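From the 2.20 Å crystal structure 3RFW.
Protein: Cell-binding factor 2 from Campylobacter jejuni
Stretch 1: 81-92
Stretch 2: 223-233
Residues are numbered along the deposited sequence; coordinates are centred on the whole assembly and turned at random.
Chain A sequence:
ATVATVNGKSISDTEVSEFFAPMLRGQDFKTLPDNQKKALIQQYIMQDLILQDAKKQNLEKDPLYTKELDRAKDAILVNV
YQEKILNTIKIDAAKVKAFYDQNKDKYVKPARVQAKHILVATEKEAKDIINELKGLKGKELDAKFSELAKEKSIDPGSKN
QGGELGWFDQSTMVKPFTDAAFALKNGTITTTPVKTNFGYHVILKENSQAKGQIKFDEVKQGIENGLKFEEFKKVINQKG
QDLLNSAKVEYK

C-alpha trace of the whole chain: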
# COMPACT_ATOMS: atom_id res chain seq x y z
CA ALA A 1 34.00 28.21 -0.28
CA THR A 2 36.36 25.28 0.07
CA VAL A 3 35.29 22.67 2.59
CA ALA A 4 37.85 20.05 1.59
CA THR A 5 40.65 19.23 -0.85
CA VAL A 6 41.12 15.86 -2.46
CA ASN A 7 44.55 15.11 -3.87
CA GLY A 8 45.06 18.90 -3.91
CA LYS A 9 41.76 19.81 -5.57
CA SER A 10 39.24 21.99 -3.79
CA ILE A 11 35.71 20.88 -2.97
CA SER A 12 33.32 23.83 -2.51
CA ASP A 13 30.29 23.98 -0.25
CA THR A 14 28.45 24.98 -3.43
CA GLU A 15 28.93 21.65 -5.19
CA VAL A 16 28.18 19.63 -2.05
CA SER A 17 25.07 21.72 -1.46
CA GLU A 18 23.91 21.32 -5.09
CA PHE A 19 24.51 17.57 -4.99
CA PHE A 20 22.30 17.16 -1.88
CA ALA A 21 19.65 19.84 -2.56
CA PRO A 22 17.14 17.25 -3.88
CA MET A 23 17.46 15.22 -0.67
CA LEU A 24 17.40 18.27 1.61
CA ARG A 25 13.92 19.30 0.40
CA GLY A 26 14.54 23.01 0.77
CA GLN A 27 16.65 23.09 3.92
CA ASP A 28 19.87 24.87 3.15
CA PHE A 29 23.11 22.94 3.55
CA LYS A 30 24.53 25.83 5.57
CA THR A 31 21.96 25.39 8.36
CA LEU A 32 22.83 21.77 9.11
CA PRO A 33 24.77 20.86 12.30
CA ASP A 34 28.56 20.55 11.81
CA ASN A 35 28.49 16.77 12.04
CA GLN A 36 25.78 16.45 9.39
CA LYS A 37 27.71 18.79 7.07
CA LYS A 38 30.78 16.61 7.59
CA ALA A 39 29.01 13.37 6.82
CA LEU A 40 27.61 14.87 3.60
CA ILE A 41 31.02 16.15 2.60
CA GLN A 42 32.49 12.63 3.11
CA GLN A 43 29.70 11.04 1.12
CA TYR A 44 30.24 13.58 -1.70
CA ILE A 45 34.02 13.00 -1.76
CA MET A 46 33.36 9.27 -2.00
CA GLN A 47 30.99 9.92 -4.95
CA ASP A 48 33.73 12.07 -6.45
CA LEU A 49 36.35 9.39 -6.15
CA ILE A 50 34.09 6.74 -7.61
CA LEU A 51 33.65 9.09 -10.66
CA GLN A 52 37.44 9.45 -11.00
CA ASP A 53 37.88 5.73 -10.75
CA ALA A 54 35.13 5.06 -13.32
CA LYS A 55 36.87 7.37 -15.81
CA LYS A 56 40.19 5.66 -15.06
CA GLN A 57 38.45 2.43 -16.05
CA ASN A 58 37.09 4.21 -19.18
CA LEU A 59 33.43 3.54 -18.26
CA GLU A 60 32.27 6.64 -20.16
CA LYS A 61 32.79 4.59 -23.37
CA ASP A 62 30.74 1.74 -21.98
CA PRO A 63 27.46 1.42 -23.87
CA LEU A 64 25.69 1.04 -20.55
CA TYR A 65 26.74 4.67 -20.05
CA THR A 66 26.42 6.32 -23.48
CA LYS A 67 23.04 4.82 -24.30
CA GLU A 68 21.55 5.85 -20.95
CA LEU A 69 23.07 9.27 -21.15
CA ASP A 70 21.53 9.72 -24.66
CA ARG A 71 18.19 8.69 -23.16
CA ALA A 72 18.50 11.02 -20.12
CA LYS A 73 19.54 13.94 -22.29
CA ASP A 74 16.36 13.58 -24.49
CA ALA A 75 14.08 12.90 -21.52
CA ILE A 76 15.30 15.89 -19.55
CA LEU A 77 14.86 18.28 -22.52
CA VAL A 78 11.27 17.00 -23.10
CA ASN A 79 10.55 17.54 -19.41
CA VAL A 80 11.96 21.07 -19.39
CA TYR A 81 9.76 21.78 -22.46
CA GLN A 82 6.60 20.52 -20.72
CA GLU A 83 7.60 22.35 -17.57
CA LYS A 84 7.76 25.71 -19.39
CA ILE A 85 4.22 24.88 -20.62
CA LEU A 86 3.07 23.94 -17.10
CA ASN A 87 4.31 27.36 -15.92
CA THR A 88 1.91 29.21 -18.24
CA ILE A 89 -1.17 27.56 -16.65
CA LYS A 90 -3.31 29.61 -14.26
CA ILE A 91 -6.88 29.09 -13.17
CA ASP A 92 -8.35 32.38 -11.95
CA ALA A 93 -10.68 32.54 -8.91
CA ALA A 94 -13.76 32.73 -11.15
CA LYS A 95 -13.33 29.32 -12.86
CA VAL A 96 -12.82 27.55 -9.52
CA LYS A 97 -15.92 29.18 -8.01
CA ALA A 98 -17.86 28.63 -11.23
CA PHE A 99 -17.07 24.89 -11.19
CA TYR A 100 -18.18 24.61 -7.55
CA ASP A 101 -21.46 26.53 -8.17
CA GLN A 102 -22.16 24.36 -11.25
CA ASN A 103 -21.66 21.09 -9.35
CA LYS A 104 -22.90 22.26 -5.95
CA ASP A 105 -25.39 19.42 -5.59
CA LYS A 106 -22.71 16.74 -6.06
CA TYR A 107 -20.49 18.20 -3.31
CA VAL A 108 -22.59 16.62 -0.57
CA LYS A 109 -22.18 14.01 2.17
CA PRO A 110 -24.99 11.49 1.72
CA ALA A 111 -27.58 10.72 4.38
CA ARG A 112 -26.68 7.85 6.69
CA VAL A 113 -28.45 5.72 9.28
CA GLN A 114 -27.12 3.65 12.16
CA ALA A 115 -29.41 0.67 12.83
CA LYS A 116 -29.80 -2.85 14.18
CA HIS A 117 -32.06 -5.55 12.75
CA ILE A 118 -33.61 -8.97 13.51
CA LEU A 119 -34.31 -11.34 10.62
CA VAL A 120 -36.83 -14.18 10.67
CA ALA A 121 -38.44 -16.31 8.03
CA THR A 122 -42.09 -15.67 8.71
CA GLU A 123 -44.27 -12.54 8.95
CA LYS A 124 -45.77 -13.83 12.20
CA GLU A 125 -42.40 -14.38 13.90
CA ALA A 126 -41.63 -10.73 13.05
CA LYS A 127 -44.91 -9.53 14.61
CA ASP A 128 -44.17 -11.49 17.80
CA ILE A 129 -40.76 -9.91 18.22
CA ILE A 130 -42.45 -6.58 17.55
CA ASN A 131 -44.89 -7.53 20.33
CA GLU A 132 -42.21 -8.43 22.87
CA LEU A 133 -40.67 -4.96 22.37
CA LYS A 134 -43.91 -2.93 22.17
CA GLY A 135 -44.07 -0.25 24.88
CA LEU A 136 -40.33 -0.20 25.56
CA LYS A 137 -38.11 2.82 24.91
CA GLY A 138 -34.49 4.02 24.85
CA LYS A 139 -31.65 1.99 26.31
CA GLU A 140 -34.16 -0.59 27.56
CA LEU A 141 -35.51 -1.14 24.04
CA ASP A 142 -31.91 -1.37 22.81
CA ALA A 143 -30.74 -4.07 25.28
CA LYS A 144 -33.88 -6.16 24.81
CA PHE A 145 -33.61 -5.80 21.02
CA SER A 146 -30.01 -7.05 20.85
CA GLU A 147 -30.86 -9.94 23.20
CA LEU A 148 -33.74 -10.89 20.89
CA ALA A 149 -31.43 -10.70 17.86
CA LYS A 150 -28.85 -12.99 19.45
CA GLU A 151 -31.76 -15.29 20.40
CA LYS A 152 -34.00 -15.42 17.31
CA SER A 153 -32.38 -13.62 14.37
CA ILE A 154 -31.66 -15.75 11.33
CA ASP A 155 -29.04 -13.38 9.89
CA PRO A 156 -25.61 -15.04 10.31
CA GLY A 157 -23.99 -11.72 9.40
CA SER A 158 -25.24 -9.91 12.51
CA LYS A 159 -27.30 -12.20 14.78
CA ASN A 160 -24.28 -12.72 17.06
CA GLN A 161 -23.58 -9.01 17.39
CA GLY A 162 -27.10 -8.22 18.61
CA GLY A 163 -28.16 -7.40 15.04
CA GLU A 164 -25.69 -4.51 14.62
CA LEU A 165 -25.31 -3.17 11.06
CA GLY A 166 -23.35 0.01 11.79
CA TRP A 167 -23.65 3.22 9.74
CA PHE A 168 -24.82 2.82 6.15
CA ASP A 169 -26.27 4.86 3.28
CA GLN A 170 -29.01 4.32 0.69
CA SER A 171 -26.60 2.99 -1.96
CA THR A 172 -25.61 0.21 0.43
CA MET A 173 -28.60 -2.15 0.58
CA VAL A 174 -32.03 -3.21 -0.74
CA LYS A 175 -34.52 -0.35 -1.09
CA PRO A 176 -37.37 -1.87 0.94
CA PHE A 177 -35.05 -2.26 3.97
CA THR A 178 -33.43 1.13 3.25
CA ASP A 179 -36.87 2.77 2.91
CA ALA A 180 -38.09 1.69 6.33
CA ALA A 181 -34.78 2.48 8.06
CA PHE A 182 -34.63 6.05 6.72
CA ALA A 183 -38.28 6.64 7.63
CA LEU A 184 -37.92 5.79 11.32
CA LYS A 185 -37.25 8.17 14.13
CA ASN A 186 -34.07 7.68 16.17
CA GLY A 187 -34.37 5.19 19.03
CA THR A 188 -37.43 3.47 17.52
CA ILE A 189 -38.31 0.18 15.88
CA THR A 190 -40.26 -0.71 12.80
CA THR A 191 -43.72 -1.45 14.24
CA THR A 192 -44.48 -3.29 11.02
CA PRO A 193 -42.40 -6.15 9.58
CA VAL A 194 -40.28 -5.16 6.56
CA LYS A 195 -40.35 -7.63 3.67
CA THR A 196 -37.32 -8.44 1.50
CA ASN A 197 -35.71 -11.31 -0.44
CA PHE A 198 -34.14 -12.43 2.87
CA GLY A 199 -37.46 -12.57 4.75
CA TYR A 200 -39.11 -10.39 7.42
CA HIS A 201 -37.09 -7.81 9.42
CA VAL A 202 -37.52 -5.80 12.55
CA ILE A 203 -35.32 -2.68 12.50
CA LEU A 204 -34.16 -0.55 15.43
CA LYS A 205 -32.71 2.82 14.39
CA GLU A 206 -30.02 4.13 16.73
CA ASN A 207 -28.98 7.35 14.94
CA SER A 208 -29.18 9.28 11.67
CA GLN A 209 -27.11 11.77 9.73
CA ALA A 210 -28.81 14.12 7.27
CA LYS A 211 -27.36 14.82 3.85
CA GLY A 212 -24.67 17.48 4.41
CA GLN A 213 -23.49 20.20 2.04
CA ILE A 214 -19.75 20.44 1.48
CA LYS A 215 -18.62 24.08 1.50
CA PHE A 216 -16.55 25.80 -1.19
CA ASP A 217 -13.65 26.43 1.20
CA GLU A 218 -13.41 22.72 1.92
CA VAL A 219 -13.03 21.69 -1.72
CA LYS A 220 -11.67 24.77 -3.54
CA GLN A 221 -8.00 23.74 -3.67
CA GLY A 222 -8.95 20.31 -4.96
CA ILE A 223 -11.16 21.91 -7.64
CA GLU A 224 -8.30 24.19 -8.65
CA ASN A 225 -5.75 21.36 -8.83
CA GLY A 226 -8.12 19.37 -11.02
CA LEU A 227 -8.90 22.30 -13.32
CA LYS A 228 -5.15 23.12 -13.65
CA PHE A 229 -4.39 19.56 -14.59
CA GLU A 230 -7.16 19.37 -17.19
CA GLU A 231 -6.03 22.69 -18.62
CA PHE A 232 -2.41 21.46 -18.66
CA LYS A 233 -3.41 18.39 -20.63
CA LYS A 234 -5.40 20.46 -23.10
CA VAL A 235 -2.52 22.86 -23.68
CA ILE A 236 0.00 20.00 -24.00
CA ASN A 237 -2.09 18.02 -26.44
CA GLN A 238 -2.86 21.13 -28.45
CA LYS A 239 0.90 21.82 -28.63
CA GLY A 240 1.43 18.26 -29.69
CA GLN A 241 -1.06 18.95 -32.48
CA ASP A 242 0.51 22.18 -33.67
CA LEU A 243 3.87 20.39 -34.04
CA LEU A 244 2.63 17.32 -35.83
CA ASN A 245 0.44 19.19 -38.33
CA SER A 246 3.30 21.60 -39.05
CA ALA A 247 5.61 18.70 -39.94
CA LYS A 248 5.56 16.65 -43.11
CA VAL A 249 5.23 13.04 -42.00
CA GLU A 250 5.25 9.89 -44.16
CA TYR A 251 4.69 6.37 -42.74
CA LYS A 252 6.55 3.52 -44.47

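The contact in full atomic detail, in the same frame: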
# COMPACT_ATOMS: atom_id res chain seq x y z
N TYR A 81 10.76 21.26 -21.53
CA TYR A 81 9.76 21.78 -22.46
C TYR A 81 8.36 21.76 -21.84
O TYR A 81 7.68 22.77 -21.88
CB TYR A 81 9.77 20.94 -23.74
CG TYR A 81 8.94 21.48 -24.89
CD1 TYR A 81 7.66 20.99 -25.15
CD2 TYR A 81 9.46 22.46 -25.75
CE1 TYR A 81 6.91 21.47 -26.25
CE2 TYR A 81 8.72 22.94 -26.82
CZ TYR A 81 7.47 22.41 -27.09
OH TYR A 81 6.75 22.91 -28.16
N GLN A 82 7.95 20.64 -21.23
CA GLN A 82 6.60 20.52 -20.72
C GLN A 82 6.43 21.29 -19.44
O GLN A 82 5.36 21.87 -19.17
CB GLN A 82 6.22 19.04 -20.55
CG GLN A 82 6.44 18.26 -21.83
CD GLN A 82 6.30 16.78 -21.63
OE1 GLN A 82 6.61 16.27 -20.56
NE2 GLN A 82 5.79 16.08 -22.64
N GLU A 83 7.55 21.46 -18.73
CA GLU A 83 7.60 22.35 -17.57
C GLU A 83 7.44 23.84 -17.88
O GLU A 83 6.76 24.54 -17.15
CB GLU A 83 8.88 22.12 -16.77
CG GLU A 83 8.75 21.06 -15.69
CD GLU A 83 8.70 21.68 -14.28
OE1 GLU A 83 7.61 21.63 -13.65
OE2 GLU A 83 9.75 22.22 -13.84
N LYS A 84 8.07 24.35 -18.95
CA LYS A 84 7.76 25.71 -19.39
C LYS A 84 6.26 25.86 -19.73
O LYS A 84 5.63 26.86 -19.38
CB LYS A 84 8.61 26.15 -20.58
CG LYS A 84 10.12 25.97 -20.39
CD LYS A 84 10.64 26.92 -19.36
CE LYS A 84 12.14 27.09 -19.54
NZ LYS A 84 12.66 28.14 -18.62
N ILE A 85 5.67 24.85 -20.36
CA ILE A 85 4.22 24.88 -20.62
C ILE A 85 3.41 24.86 -19.32
O ILE A 85 2.56 25.71 -19.12
CB ILE A 85 3.81 23.75 -21.55
CG1 ILE A 85 4.46 23.99 -22.92
CG2 ILE A 85 2.29 23.68 -21.67
CD1 ILE A 85 4.30 22.83 -23.88
N LEU A 86 3.74 23.96 -18.41
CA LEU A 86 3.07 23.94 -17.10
C LEU A 86 3.11 25.31 -16.40
O LEU A 86 2.13 25.71 -15.76
CB LEU A 86 3.63 22.85 -16.19
CG LEU A 86 2.90 22.66 -14.85
CD1 LEU A 86 1.41 22.27 -15.05
CD2 LEU A 86 3.64 21.63 -13.99
N ASN A 87 4.18 26.06 -16.59
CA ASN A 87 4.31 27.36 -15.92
C ASN A 87 3.43 28.46 -16.51
O ASN A 87 3.31 29.54 -15.92
CB ASN A 87 5.77 27.84 -15.90
CG ASN A 87 6.63 27.05 -14.93
OD1 ASN A 87 7.85 26.94 -15.12
ND2 ASN A 87 6.01 26.47 -13.91
N THR A 88 2.85 28.23 -17.69
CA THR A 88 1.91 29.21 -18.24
C THR A 88 0.44 28.96 -17.82
O THR A 88 -0.46 29.58 -18.37
CB THR A 88 1.94 29.23 -19.78
OG1 THR A 88 1.32 28.05 -20.28
CG2 THR A 88 3.38 29.37 -20.31
N ILE A 89 0.20 27.95 -16.98
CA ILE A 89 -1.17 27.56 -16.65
C ILE A 89 -1.63 28.23 -15.36
O ILE A 89 -0.99 28.09 -14.33
CB ILE A 89 -1.36 26.04 -16.56
CG1 ILE A 89 -0.57 25.31 -17.66
CG2 ILE A 89 -2.84 25.68 -16.64
CD1 ILE A 89 -1.32 25.16 -19.01
N LYS A 90 -2.70 29.02 -15.45
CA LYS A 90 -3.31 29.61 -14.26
C LYS A 90 -4.82 29.55 -14.34
O LYS A 90 -5.42 29.91 -15.35
CB LYS A 90 -2.83 31.06 -14.06
N ILE A 91 -5.44 29.02 -13.29
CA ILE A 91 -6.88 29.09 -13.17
C ILE A 91 -7.23 30.25 -12.24
O ILE A 91 -6.80 30.28 -11.08
CB ILE A 91 -7.45 27.78 -12.60
CG1 ILE A 91 -6.71 26.56 -13.20
CG2 ILE A 91 -8.96 27.70 -12.86
CD1 ILE A 91 -6.77 26.47 -14.73
N ASP A 92 -7.93 31.24 -12.77
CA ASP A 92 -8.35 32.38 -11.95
C ASP A 92 -9.50 32.01 -10.98
O ASP A 92 -10.21 31.03 -11.19
CB ASP A 92 -8.73 33.58 -12.82
CG ASP A 92 -9.76 33.22 -13.87
OD1 ASP A 92 -10.64 32.40 -13.56
OD2 ASP A 92 -9.64 33.71 -15.02
N ILE A 223 -10.48 21.56 -6.39
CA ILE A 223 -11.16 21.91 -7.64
C ILE A 223 -10.10 22.57 -8.54
O ILE A 223 -9.99 22.24 -9.71
CB ILE A 223 -12.28 22.98 -7.43
CG1 ILE A 223 -13.42 22.47 -6.54
CG2 ILE A 223 -12.83 23.46 -8.78
CD1 ILE A 223 -13.95 21.11 -6.95
N GLU A 224 -9.34 23.49 -7.95
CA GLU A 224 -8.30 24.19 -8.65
C GLU A 224 -7.23 23.27 -9.23
O GLU A 224 -6.91 23.36 -10.43
CB GLU A 224 -7.67 25.26 -7.78
CG GLU A 224 -6.98 26.31 -8.62
CD GLU A 224 -6.20 27.30 -7.80
OE1 GLU A 224 -6.50 27.47 -6.60
OE2 GLU A 224 -5.30 27.94 -8.39
N ASN A 225 -6.73 22.35 -8.41
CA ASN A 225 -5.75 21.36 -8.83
C ASN A 225 -6.25 20.59 -10.03
O ASN A 225 -5.54 20.45 -11.01
CB ASN A 225 -5.44 20.38 -7.70
CG ASN A 225 -4.70 21.02 -6.57
OD1 ASN A 225 -4.20 22.13 -6.71
ND2 ASN A 225 -4.64 20.32 -5.43
N GLY A 226 -7.49 20.14 -9.95
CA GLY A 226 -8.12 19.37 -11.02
C GLY A 226 -8.38 20.18 -12.28
O GLY A 226 -8.22 19.66 -13.39
N LEU A 227 -8.80 21.44 -12.14
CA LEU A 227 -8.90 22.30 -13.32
C LEU A 227 -7.53 22.62 -13.94
O LEU A 227 -7.43 22.75 -15.14
CB LEU A 227 -9.64 23.61 -13.01
CG LEU A 227 -11.12 23.52 -12.59
CD1 LEU A 227 -11.59 24.91 -12.13
CD2 LEU A 227 -11.98 22.98 -13.72
N LYS A 228 -6.50 22.82 -13.12
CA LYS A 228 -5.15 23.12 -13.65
C LYS A 228 -4.62 21.95 -14.46
O LYS A 228 -3.96 22.14 -15.48
CB LYS A 228 -4.17 23.39 -12.52
CG LYS A 228 -2.86 24.01 -12.97
CD LYS A 228 -2.00 24.41 -11.76
CE LYS A 228 -0.65 24.99 -12.19
NZ LYS A 228 0.32 25.12 -11.06
N PHE A 229 -4.92 20.75 -14.00
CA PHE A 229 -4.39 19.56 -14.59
C PHE A 229 -5.08 19.34 -15.92
O PHE A 229 -4.42 19.07 -16.91
CB PHE A 229 -4.57 18.35 -13.66
CG PHE A 229 -4.29 17.02 -14.33
CD1 PHE A 229 -5.31 16.13 -14.61
CD2 PHE A 229 -2.99 16.67 -14.69
CE1 PHE A 229 -5.06 14.90 -15.22
CE2 PHE A 229 -2.72 15.44 -15.30
CZ PHE A 229 -3.76 14.56 -15.56
N GLU A 230 -6.41 19.50 -15.94
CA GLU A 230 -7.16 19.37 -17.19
C GLU A 230 -6.70 20.40 -18.22
O GLU A 230 -6.64 20.11 -19.42
CB GLU A 230 -8.66 19.55 -16.94
CG GLU A 230 -9.28 18.49 -16.03
CD GLU A 230 -9.43 17.15 -16.75
OE1 GLU A 230 -9.87 17.17 -17.93
OE2 GLU A 230 -9.07 16.11 -16.15
N GLU A 231 -6.50 21.62 -17.76
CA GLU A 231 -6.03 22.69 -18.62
C GLU A 231 -4.62 22.36 -19.14
O GLU A 231 -4.37 22.47 -20.33
CB GLU A 231 -6.05 24.03 -17.87
CG GLU A 231 -5.50 25.26 -18.66
CD GLU A 231 -6.32 25.62 -19.91
OE1 GLU A 231 -7.42 25.04 -20.11
OE2 GLU A 231 -5.82 26.44 -20.74
N PHE A 232 -3.75 21.87 -18.26
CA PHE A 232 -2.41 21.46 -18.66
C PHE A 232 -2.42 20.42 -19.77
O PHE A 232 -1.73 20.57 -20.78
CB PHE A 232 -1.63 20.92 -17.46
CG PHE A 232 -0.24 20.45 -17.80
CD1 PHE A 232 0.67 21.31 -18.41
CD2 PHE A 232 0.18 19.17 -17.45
CE1 PHE A 232 1.96 20.90 -18.70
CE2 PHE A 232 1.46 18.75 -17.75
CZ PHE A 232 2.36 19.63 -18.38
N LYS A 233 -3.29 19.43 -19.63
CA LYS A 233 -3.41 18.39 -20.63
C LYS A 233 -3.92 18.91 -21.96
O LYS A 233 -3.52 18.42 -23.03
CB LYS A 233 -4.35 17.29 -20.14
CG LYS A 233 -3.71 16.32 -19.17
CD LYS A 233 -4.75 15.27 -18.70

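No hydrogen bond crosses between these two stretches; the 551 Å² they bury, counting both sides, is packed mainly by aliphatic carbon and one aromatic ring, with some backbone atoms at close approach. Stretch 2 is helical throughout, while stretch 1 enters as a helix and leaves as an extended strand-like loop, so successive positions of stretch 2 meet very different backbone. The two helix axes come no nearer than 11.0 Å and their directions differ by 128°; beside the helical part, most of the contact is made by the F232 ring.

The first residue of stretch 2 to take part is E224. Its CA-to-CB bond points sideways, but chi1 and chi2 are both t and the extended chain brings its end nearer to I91. The evidence is proximity alone: E224 CG lies 4.3 Å from I91 CB, and E224 OE2 lies 3.9 Å from I91 O without a hydrogen bond.

One turn on, L227 points toward stretch 1. L227 CD1 packs 3.9 Å from I91 CG2, and I91 CD1 reaches the backbone, 3.8 Å from L227 O. K228 follows with all four chi angles t, a fully extended chain laid along the loop. K228 CB is 4.1 Å from I91 CG1, K228 CG 4.0 Å from I89 CG2, and K228 CE 3.8 Å from I89 O and 4.5 Å from L86 CD1. A lysine suits this exposed place because its long aliphatic stem can cover several apolar groups in succession; I91 CG1 also comes within 3.7 Å of K228 N. With 109 Å² covered, I91 loses more surface to the partner stretch than any other residue here.

E231 also points toward stretch 1. E231 CG lies 3.4 Å from I89 CG2, a tight carbon contact, and E231 CB is 4.0 Å from I91 CD1. A glutamate suits this place because its methylenes face the two isoleucines while its carboxylate lies farther out. I89, which is buried, and I91 both direct their CA-to-CB bonds toward stretch 2, whereas the intervening K90 points away, the alternation expected of an extended backbone.

F232 closes the contact, with 107 Å² covered. Its CA-to-CB bond is sideways, yet chi1 of 179° carries the ring nearer to the helix of stretch 1. L86 CD1 sits over one face, 3.8 Å from the F232 ring centroid and 20° off the normal, which defines a CH-pi contact; L86 CD1 is 3.6 Å from F232 CD1. At the ring edge, Q82 O lies 3.6 Å from F232 CE1. Q82 O accepts a hydrogen bond from L86 N at 2.8 Å within its own helix. I85 CG2, 4.1 Å from F232 CE1, and I89 CG1, 4.3 Å from F232 CD1, add oblique apolar contacts. The type I turn from L86 to I89 has a hydrogen bond from I89 N to L86 O at 3.2 Å, and both residues touch the F232 ring.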